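Local atomic coordinates of dephospho-CoA kinase (Mycobacterium paratuberculosis, PDB entry 6N39), a protein that probably phosphorylates the 3'-hydroxyl of dephospho-CoA with ATP, the last step of coenzyme A biosynthesis, and carries a C-terminal UPF0157 (GrpB-family) domain. Residues A[130-134]-A[237-241]; A[174-178]-A[234-238]; A[352-356]-A[411-415]. One frame throughout, in Å; residues are numbered along the deposited sequence.

In the fold
Contacts 1 and 2 lie about 8 Å apart, centre to centre, and both use helix 228-243 of the UPF0157 region. On the kinase side they take in the loop leading into strand 135-139 and the end of helix 170-176 with the turn into strand 179-182, the last two strands of the five-stranded parallel sheet. Arg238 belongs to both, and the two meet where Leu134 packs on Asp178. Together they join the kinase part to the UPF0157 region, consistent with that region's involvement in proper folding of the full-length enzyme. Contact 3 follows later in the chain, its centre about 26 Å from each of the others, and ties the C-terminus to helix 349-363 entirely inside the UPF0157 region.

Contact 1: A[130-134]-A[237-241]; sequences PLFPL and NRLKT
Pro130 lays its ring on one turn of helix 228-243, between Asn237 and Thr241, where a loop of the P-loop kinase fold meets the UPF0157 region. The ring touches at Pro130 CG to Asn237 CB, 3.7 Å, and Pro130 CB to Thr241 OG1, 3.7 Å. Residues 130-131 end a 3-10 turn; the chain then opens at Phe132 (phi/psi -114/148) and runs on toward strand 135-139. Segment 237-241 is regular helix; the nearest CA atoms are those of Pro130 and Arg238, 4.2 Å apart, and Pro130 O comes to 3.6 Å from Arg238 CA. Leu131 starts away from the helix, but its CD2 still reaches Thr241 CG2 at 4.0 Å.

Phe132 and Pro133 point away, into the kinase domain against strand 10-16, and offer the helix their carbonyls. Arg238, extended through chi1 and chi2 (both t) and bent at chi3 (m), brings its guanidinium up to both: Pro133 O lies over one face, 3.4 Å from Arg238 CZ, while Phe132 O sits at the edge and accepts a hydrogen bond from Arg238 NE at 2.9 Å. The same guanidinium also serves Asp178 and Tyr294. Water 1 bridges the two backbones, donating to Pro130 O and Arg238 O, each at 2.8 Å.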
loop_
_atom_site.group_PDB
_atom_site.type_symbol
_atom_site.label_atom_id
_atom_site.label_comp_id
_atom_site.label_asym_id
_atom_site.label_seq_id
_atom_site.Cartn_x
_atom_site.Cartn_y
_atom_site.Cartn_z
ATOM N N PRO A 130 -5.392 2.561 -2.008
ATOM C CA PRO A 130 -4.070 3.063 -2.428
ATOM C C PRO A 130 -3.717 4.425 -1.844
ATOM O O PRO A 130 -2.547 4.824 -1.919
ATOM C CB PRO A 130 -4.189 3.129 -3.965
ATOM C CG PRO A 130 -5.240 2.104 -4.289
ATOM C CD PRO A 130 -6.251 2.312 -3.187
ATOM N N LEU A 131 -4.684 5.146 -1.275
ATOM C CA LEU A 131 -4.377 6.372 -0.555
ATOM C C LEU A 131 -3.555 6.120 0.702
ATOM O O LEU A 131 -2.969 7.066 1.230
ATOM C CB LEU A 131 -5.669 7.103 -0.165
ATOM C CG LEU A 131 -6.675 7.461 -1.250
ATOM C CD1 LEU A 131 -7.965 8.052 -0.641
ATOM C CD2 LEU A 131 -6.071 8.421 -2.239
ATOM N N PHE A 132 -3.483 4.877 1.197
ATOM C CA PHE A 132 -2.851 4.705 2.507
ATOM C C PHE A 132 -1.556 3.906 2.422
ATOM O O PHE A 132 -1.419 3.010 1.588
ATOM C CB PHE A 132 -3.792 3.999 3.492
ATOM C CG PHE A 132 -5.036 4.785 3.799
ATOM C CD1 PHE A 132 -5.060 5.684 4.854
ATOM C CD2 PHE A 132 -6.156 4.645 3.021
ATOM C CE1 PHE A 132 -6.188 6.420 5.124
ATOM C CE2 PHE A 132 -7.298 5.382 3.284
ATOM C CZ PHE A 132 -7.307 6.266 4.340
ATOM N N PRO A 133 -0.587 4.210 3.294
ATOM C CA PRO A 133 0.621 3.369 3.393
ATOM C C PRO A 133 0.354 1.982 3.974
ATOM O O PRO A 133 1.214 1.098 3.850
ATOM C CB PRO A 133 1.556 4.177 4.314
ATOM C CG PRO A 133 0.718 5.243 4.936
ATOM C CD PRO A 133 -0.517 5.448 4.089
ATOM N N LEU A 134 -0.805 1.766 4.590
ATOM C CA LEU A 134 -1.128 0.506 5.242
ATOM C C LEU A 134 -2.634 0.467 5.477
ATOM O O LEU A 134 -3.211 1.452 5.929
ATOM C CB LEU A 134 -0.389 0.383 6.571
ATOM C CG LEU A 134 -0.435 -0.943 7.312
ATOM C CD1 LEU A 134 0.484 -1.945 6.634
ATOM C CD2 LEU A 134 -0.013 -0.711 8.757
ATOM N N ASN A 237 -0.322 0.126 -6.938
ATOM C CA ASN A 237 -1.386 1.125 -6.868
ATOM C C ASN A 237 -1.001 2.264 -5.935
ATOM O O ASN A 237 -1.201 3.447 -6.258
ATOM C CB ASN A 237 -2.696 0.479 -6.399
ATOM C CG ASN A 237 -3.309 -0.434 -7.446
ATOM O OD1 ASN A 237 -2.918 -0.413 -8.614
ATOM N ND2 ASN A 237 -4.288 -1.242 -7.032
ATOM N N ARG A 238 -0.466 1.918 -4.753
ATOM C CA ARG A 238 -0.068 2.923 -3.770
ATOM C C ARG A 238 0.977 3.880 -4.343
ATOM O O ARG A 238 0.916 5.101 -4.124
ATOM C CB ARG A 238 0.473 2.218 -2.517
ATOM C CG ARG A 238 1.045 3.144 -1.449
ATOM C CD ARG A 238 1.627 2.341 -0.235
ATOM N NE ARG A 238 0.627 1.427 0.326
ATOM C CZ ARG A 238 0.834 0.136 0.596
ATOM N NH1 ARG A 238 2.047 -0.414 0.427
ATOM N NH2 ARG A 238 -0.172 -0.599 1.063
ATOM N N LEU A 239 1.926 3.347 -5.100
ATOM C CA LEU A 239 2.989 4.178 -5.648
ATOM C C LEU A 239 2.491 5.015 -6.828
ATOM O O LEU A 239 2.917 6.162 -6.992
ATOM C CB LEU A 239 4.182 3.308 -6.062
ATOM C CG LEU A 239 4.950 2.551 -4.960
ATOM C CD1 LEU A 239 5.983 1.553 -5.562
ATOM C CD2 LEU A 239 5.655 3.518 -4.039
ATOM N N LYS A 240 1.579 4.480 -7.648
ATOM C CA LYS A 240 0.969 5.301 -8.699
ATOM C C LYS A 240 0.268 6.513 -8.093
ATOM O O LYS A 240 0.469 7.664 -8.531
ATOM C CB LYS A 240 -0.018 4.458 -9.521
ATOM C CG LYS A 240 0.673 3.495 -10.508
ATOM C CD LYS A 240 -0.337 2.594 -11.228
ATOM C CE LYS A 240 -1.288 3.363 -12.167
ATOM N NZ LYS A 240 -0.636 3.898 -13.381
ATOM N N THR A 241 -0.536 6.270 -7.053
ATOM C CA THR A 241 -1.242 7.363 -6.399
ATOM C C THR A 241 -0.268 8.360 -5.794
ATOM O O THR A 241 -0.456 9.575 -5.928
ATOM C CB THR A 241 -2.188 6.813 -5.326
ATOM O OG1 THR A 241 -3.216 6.055 -5.976
ATOM C CG2 THR A 241 -2.838 7.957 -4.535
HETATM O O HOH W 1 -0.312 6.477 -1.979
HETATM O O HOH W 2 -2.959 0.465 0.022
#

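Contact 2: A[174-178]-A[234-238]; sequences RAVAD and RIVNR
Arg234 gives up the most surface here, reaching from helix 228-243 across the last turn of helix 170-176 and the bend after it. The backbones keep some distance, Val176 CA to Arg234 CA being 6.4 Å. With chi1 m, chi2 t and chi3 m, the Arg234 side chain lies alongside residues 174-178: its NH1 donates to Ala175 O at 2.9 Å, its CD packs on Val176 C at 3.7 Å, and Ala177 O sits over one guanidinium face, 3.3 Å from CZ.

Asp178 (chi1 m) turns its carboxylate between two arginines one helical turn apart. Asp178 OD1 accepts a hydrogen bond from Arg238 NH2 at 3.2 Å, part of a salt bridge, and forms a second, long salt bridge with Arg234 NE at 3.7 Å; water 5 links Asp178 OD1 and Arg234 NH2, 2.9 Å from each. Asp178 OD2 is held by Val135 N, and Arg238 NE by Phe132 O. Two i, i+4 arginines sharing one aspartate make a salt-bridge network, here at the interdomain seam between the parallel-sheet P-loop kinase fold and the UPF0157 domain.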
loop_
_atom_site.group_PDB
_atom_site.type_symbol
_atom_site.label_atom_id
_atom_site.label_comp_id
_atom_site.label_asym_id
_atom_site.label_seq_id
_atom_site.Cartn_x
_atom_site.Cartn_y
_atom_site.Cartn_z
ATOM N N ARG A 174 -10.051 -8.738 1.058
ATOM C CA ARG A 174 -8.753 -9.390 1.191
ATOM C C ARG A 174 -7.779 -8.858 0.153
ATOM O O ARG A 174 -6.594 -8.659 0.445
ATOM C CB ARG A 174 -8.912 -10.905 1.046
ATOM C CG ARG A 174 -7.638 -11.689 1.264
ATOM C CD ARG A 174 -7.157 -11.420 2.656
ATOM N NE ARG A 174 -5.824 -11.935 2.951
ATOM C CZ ARG A 174 -4.712 -11.207 2.903
ATOM N NH1 ARG A 174 -4.759 -9.925 2.548
ATOM N NH2 ARG A 174 -3.552 -11.768 3.214
ATOM N N ALA A 175 -8.276 -8.578 -1.056
ATOM C CA ALA A 175 -7.394 -8.092 -2.111
ATOM C C ALA A 175 -6.675 -6.795 -1.726
ATOM O O ALA A 175 -5.553 -6.556 -2.187
ATOM C CB ALA A 175 -8.193 -7.915 -3.413
ATOM N N VAL A 176 -7.276 -5.955 -0.880
ATOM C CA VAL A 176 -6.684 -4.656 -0.579
ATOM C C VAL A 176 -6.251 -4.528 0.886
ATOM O O VAL A 176 -5.895 -3.439 1.326
ATOM C CB VAL A 176 -7.629 -3.505 -0.983
ATOM C CG1 VAL A 176 -7.842 -3.473 -2.521
ATOM C CG2 VAL A 176 -8.985 -3.639 -0.288
ATOM N N ALA A 177 -6.246 -5.613 1.648
ATOM C CA ALA A 177 -5.832 -5.558 3.049
ATOM C C ALA A 177 -4.339 -5.856 3.186
ATOM O O ALA A 177 -3.879 -6.943 2.816
ATOM C CB ALA A 177 -6.626 -6.554 3.892
ATOM N N ASP A 178 -3.588 -4.909 3.753
ATOM C CA ASP A 178 -2.225 -5.241 4.169
ATOM C C ASP A 178 -2.242 -6.126 5.396
ATOM O O ASP A 178 -1.396 -7.020 5.541
ATOM C CB ASP A 178 -1.428 -3.977 4.453
ATOM C CG ASP A 178 -1.300 -3.106 3.230
ATOM O OD1 ASP A 178 -0.510 -3.466 2.337
ATOM O OD2 ASP A 178 -2.041 -2.107 3.128
ATOM N N ARG A 234 -1.036 -4.176 -4.594
ATOM C CA ARG A 234 -1.294 -3.124 -3.609
ATOM C C ARG A 234 -0.194 -2.077 -3.648
ATOM O O ARG A 234 -0.473 -0.867 -3.622
ATOM C CB ARG A 234 -1.425 -3.704 -2.198
ATOM C CG ARG A 234 -2.648 -4.560 -2.049
ATOM C CD ARG A 234 -2.914 -4.893 -0.602
ATOM N NE ARG A 234 -2.010 -5.895 -0.079
ATOM C CZ ARG A 234 -2.251 -7.204 -0.090
ATOM N NH1 ARG A 234 -3.376 -7.680 -0.606
ATOM N NH2 ARG A 234 -1.369 -8.043 0.432
ATOM N N ILE A 235 1.062 -2.527 -3.768
ATOM C CA ILE A 235 2.188 -1.593 -3.761
ATOM C C ILE A 235 2.183 -0.721 -5.024
ATOM O O ILE A 235 2.373 0.499 -4.958
ATOM C CB ILE A 235 3.511 -2.368 -3.606
ATOM C CG1 ILE A 235 3.568 -3.061 -2.240
ATOM C CG2 ILE A 235 4.702 -1.430 -3.821
ATOM C CD1 ILE A 235 4.623 -4.216 -2.147
ATOM N N VAL A 236 1.993 -1.344 -6.187
ATOM C CA VAL A 236 1.948 -0.626 -7.459
ATOM C C VAL A 236 0.886 0.464 -7.414
ATOM O O VAL A 236 1.141 1.608 -7.805
ATOM C CB VAL A 236 1.690 -1.604 -8.624
ATOM C CG1 VAL A 236 1.267 -0.830 -9.895
ATOM C CG2 VAL A 236 2.932 -2.474 -8.902
ATOM N N ASN A 237 -0.322 0.126 -6.938
ATOM C CA ASN A 237 -1.386 1.125 -6.868
ATOM C C ASN A 237 -1.001 2.264 -5.935
ATOM O O ASN A 237 -1.201 3.447 -6.258
ATOM C CB ASN A 237 -2.696 0.479 -6.399
ATOM C CG ASN A 237 -3.309 -0.434 -7.446
ATOM O OD1 ASN A 237 -2.918 -0.413 -8.614
ATOM N ND2 ASN A 237 -4.288 -1.242 -7.032
ATOM N N ARG A 238 -0.466 1.918 -4.753
ATOM C CA ARG A 238 -0.068 2.923 -3.770
ATOM C C ARG A 238 0.977 3.880 -4.343
ATOM O O ARG A 238 0.916 5.101 -4.124
ATOM C CB ARG A 238 0.473 2.218 -2.517
ATOM C CG ARG A 238 1.045 3.144 -1.449
ATOM C CD ARG A 238 1.627 2.341 -0.235
ATOM N NE ARG A 238 0.627 1.427 0.326
ATOM C CZ ARG A 238 0.834 0.136 0.596
ATOM N NH1 ARG A 238 2.047 -0.414 0.427
ATOM N NH2 ARG A 238 -0.172 -0.599 1.063
HETATM O O HOH W 3 -0.727 -10.405 1.935
HETATM O O HOH W 4 2.648 -3.067 1.129
HETATM O O HOH W 5 0.404 -6.162 1.742
#

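Contact 3: A[352-356]-A[411-415]; sequences QFALL and TGWKP
Residues 352-356 are regular helix, with Leu356 N bonded to Gln352 O at 2.9 Å, whereas 411-415 is the irregular C-terminal tail. Gly412 leaves helical geometry with positive phi (64/36), after which Trp413 (-59/135) is polyproline-like and Lys414 (-131/140) extended, bringing the tail alongside the helix; Leu355 CA and Pro415 CA are the nearest CA pair at 6.8 Å.

Trp413 (chi1 t, chi2 84°) pushes its indole onto the helix. Leu356 CB sits over the six-membered ring, 3.9 Å from the centroid and 20° off the normal, a CH-pi contact, while Trp413 CZ2 comes within 3.5 Å of Leu356 CA and 4.1 Å of Leu355 CB. Pro415 CB meets Leu355 CD1 at 3.9 Å and Pro415 CG meets Gln352 NE2 at 3.9 Å; Gln352 OE1 is hydrogen-bonded to Thr312 OG1.

Trp413 NE1 hydrogen-bonds to Asp359 OD2 further along helix 349-363, and the terminal carboxylate pairs with Arg249. The tail thus closes over helix 349-363, whose Leu356 packs on helix 386-411 and whose Leu355 packs on strands 249-253 and 270-276 of the mixed sheet.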
loop_
_atom_site.group_PDB
_atom_site.type_symbol
_atom_site.label_atom_id
_atom_site.label_comp_id
_atom_site.label_asym_id
_atom_site.label_seq_id
_atom_site.Cartn_x
_atom_site.Cartn_y
_atom_site.Cartn_z
ATOM N N GLN A 352 15.368 -0.126 -18.821
ATOM C CA GLN A 352 14.960 -1.141 -19.792
ATOM C C GLN A 352 15.260 -2.543 -19.274
ATOM O O GLN A 352 14.421 -3.447 -19.375
ATOM C CB GLN A 352 15.674 -0.882 -21.117
ATOM C CG GLN A 352 15.357 0.496 -21.692
ATOM C CD GLN A 352 14.181 0.442 -22.623
ATOM O OE1 GLN A 352 14.243 -0.230 -23.650
ATOM N NE2 GLN A 352 13.085 1.130 -22.267
ATOM N N PHE A 353 16.443 -2.722 -18.684
ATOM C CA PHE A 353 16.871 -4.041 -18.240
ATOM C C PHE A 353 15.976 -4.586 -17.131
ATOM O O PHE A 353 15.725 -5.796 -17.084
ATOM C CB PHE A 353 18.333 -3.988 -17.771
ATOM C CG PHE A 353 18.887 -5.334 -17.416
ATOM C CD1 PHE A 353 18.739 -6.410 -18.301
ATOM C CD2 PHE A 353 19.544 -5.536 -16.204
ATOM C CE1 PHE A 353 19.238 -7.664 -17.984
ATOM C CE2 PHE A 353 20.067 -6.783 -15.889
ATOM C CZ PHE A 353 19.912 -7.855 -16.777
ATOM N N ALA A 354 15.493 -3.726 -16.222
ATOM C CA ALA A 354 14.635 -4.235 -15.146
ATOM C C ALA A 354 13.370 -4.900 -15.698
ATOM O O ALA A 354 12.896 -5.912 -15.155
ATOM C CB ALA A 354 14.271 -3.105 -14.171
ATOM N N LEU A 355 12.808 -4.347 -16.775
ATOM C CA LEU A 355 11.628 -4.941 -17.412
ATOM C C LEU A 355 12.004 -6.174 -18.244
ATOM O O LEU A 355 11.319 -7.228 -18.209
ATOM C CB LEU A 355 10.948 -3.873 -18.284
ATOM C CG LEU A 355 10.490 -2.580 -17.576
ATOM C CD1 LEU A 355 9.970 -1.554 -18.560
ATOM C CD2 LEU A 355 9.398 -2.856 -16.526
ATOM N N LEU A 356 13.117 -6.054 -18.981
ATOM C CA LEU A 356 13.554 -7.145 -19.846
ATOM C C LEU A 356 13.868 -8.400 -19.036
ATOM O O LEU A 356 13.575 -9.510 -19.474
ATOM C CB LEU A 356 14.783 -6.711 -20.652
ATOM C CG LEU A 356 15.517 -7.811 -21.434
ATOM C CD1 LEU A 356 14.583 -8.485 -22.449
ATOM C CD2 LEU A 356 16.790 -7.286 -22.160
ATOM N N THR A 411 13.917 -11.808 -30.533
ATOM C CA THR A 411 12.461 -11.875 -30.503
ATOM C C THR A 411 11.788 -10.538 -30.795
ATOM O O THR A 411 10.558 -10.474 -30.791
ATOM C CB THR A 411 11.981 -12.385 -29.135
ATOM O OG1 THR A 411 12.446 -11.495 -28.117
ATOM C CG2 THR A 411 12.521 -13.781 -28.858
ATOM N N GLY A 412 12.549 -9.471 -31.027
ATOM C CA GLY A 412 11.924 -8.165 -31.186
ATOM C C GLY A 412 11.223 -7.677 -29.934
ATOM O O GLY A 412 10.172 -7.033 -30.019
ATOM N N TRP A 413 11.778 -7.984 -28.768
ATOM C CA TRP A 413 11.164 -7.582 -27.508
ATOM C C TRP A 413 11.010 -6.067 -27.416
ATOM O O TRP A 413 11.937 -5.310 -27.712
ATOM C CB TRP A 413 12.024 -8.074 -26.342
ATOM C CG TRP A 413 11.525 -7.640 -25.002
ATOM C CD1 TRP A 413 10.562 -8.256 -24.248
ATOM C CD2 TRP A 413 11.961 -6.497 -24.242
ATOM N NE1 TRP A 413 10.390 -7.582 -23.062
ATOM C CE2 TRP A 413 11.225 -6.494 -23.036
ATOM C CE3 TRP A 413 12.899 -5.483 -24.462
ATOM C CZ2 TRP A 413 11.393 -5.510 -22.056
ATOM C CZ3 TRP A 413 13.076 -4.511 -23.487
ATOM C CH2 TRP A 413 12.327 -4.535 -22.293
ATOM N N LYS A 414 9.837 -5.628 -26.969
ATOM C CA LYS A 414 9.564 -4.228 -26.681
ATOM C C LYS A 414 8.917 -4.125 -25.309
ATOM O O LYS A 414 8.069 -4.952 -24.966
ATOM C CB LYS A 414 8.630 -3.601 -27.728
ATOM C CG LYS A 414 9.177 -3.623 -29.144
ATOM C CD LYS A 414 10.503 -2.880 -29.235
ATOM C CE LYS A 414 11.084 -2.920 -30.648
ATOM N NZ LYS A 414 12.536 -2.561 -30.652
ATOM N N PRO A 415 9.287 -3.121 -24.504
ATOM C CA PRO A 415 8.667 -3.008 -23.183
ATOM C C PRO A 415 7.253 -2.458 -23.260
ATOM O O PRO A 415 6.838 -1.822 -24.247
ATOM C CB PRO A 415 9.602 -2.045 -22.431
ATOM C CG PRO A 415 10.244 -1.222 -23.513
ATOM C CD PRO A 415 10.326 -2.098 -24.738
ATOM O OXT PRO A 415 6.487 -2.663 -22.320
#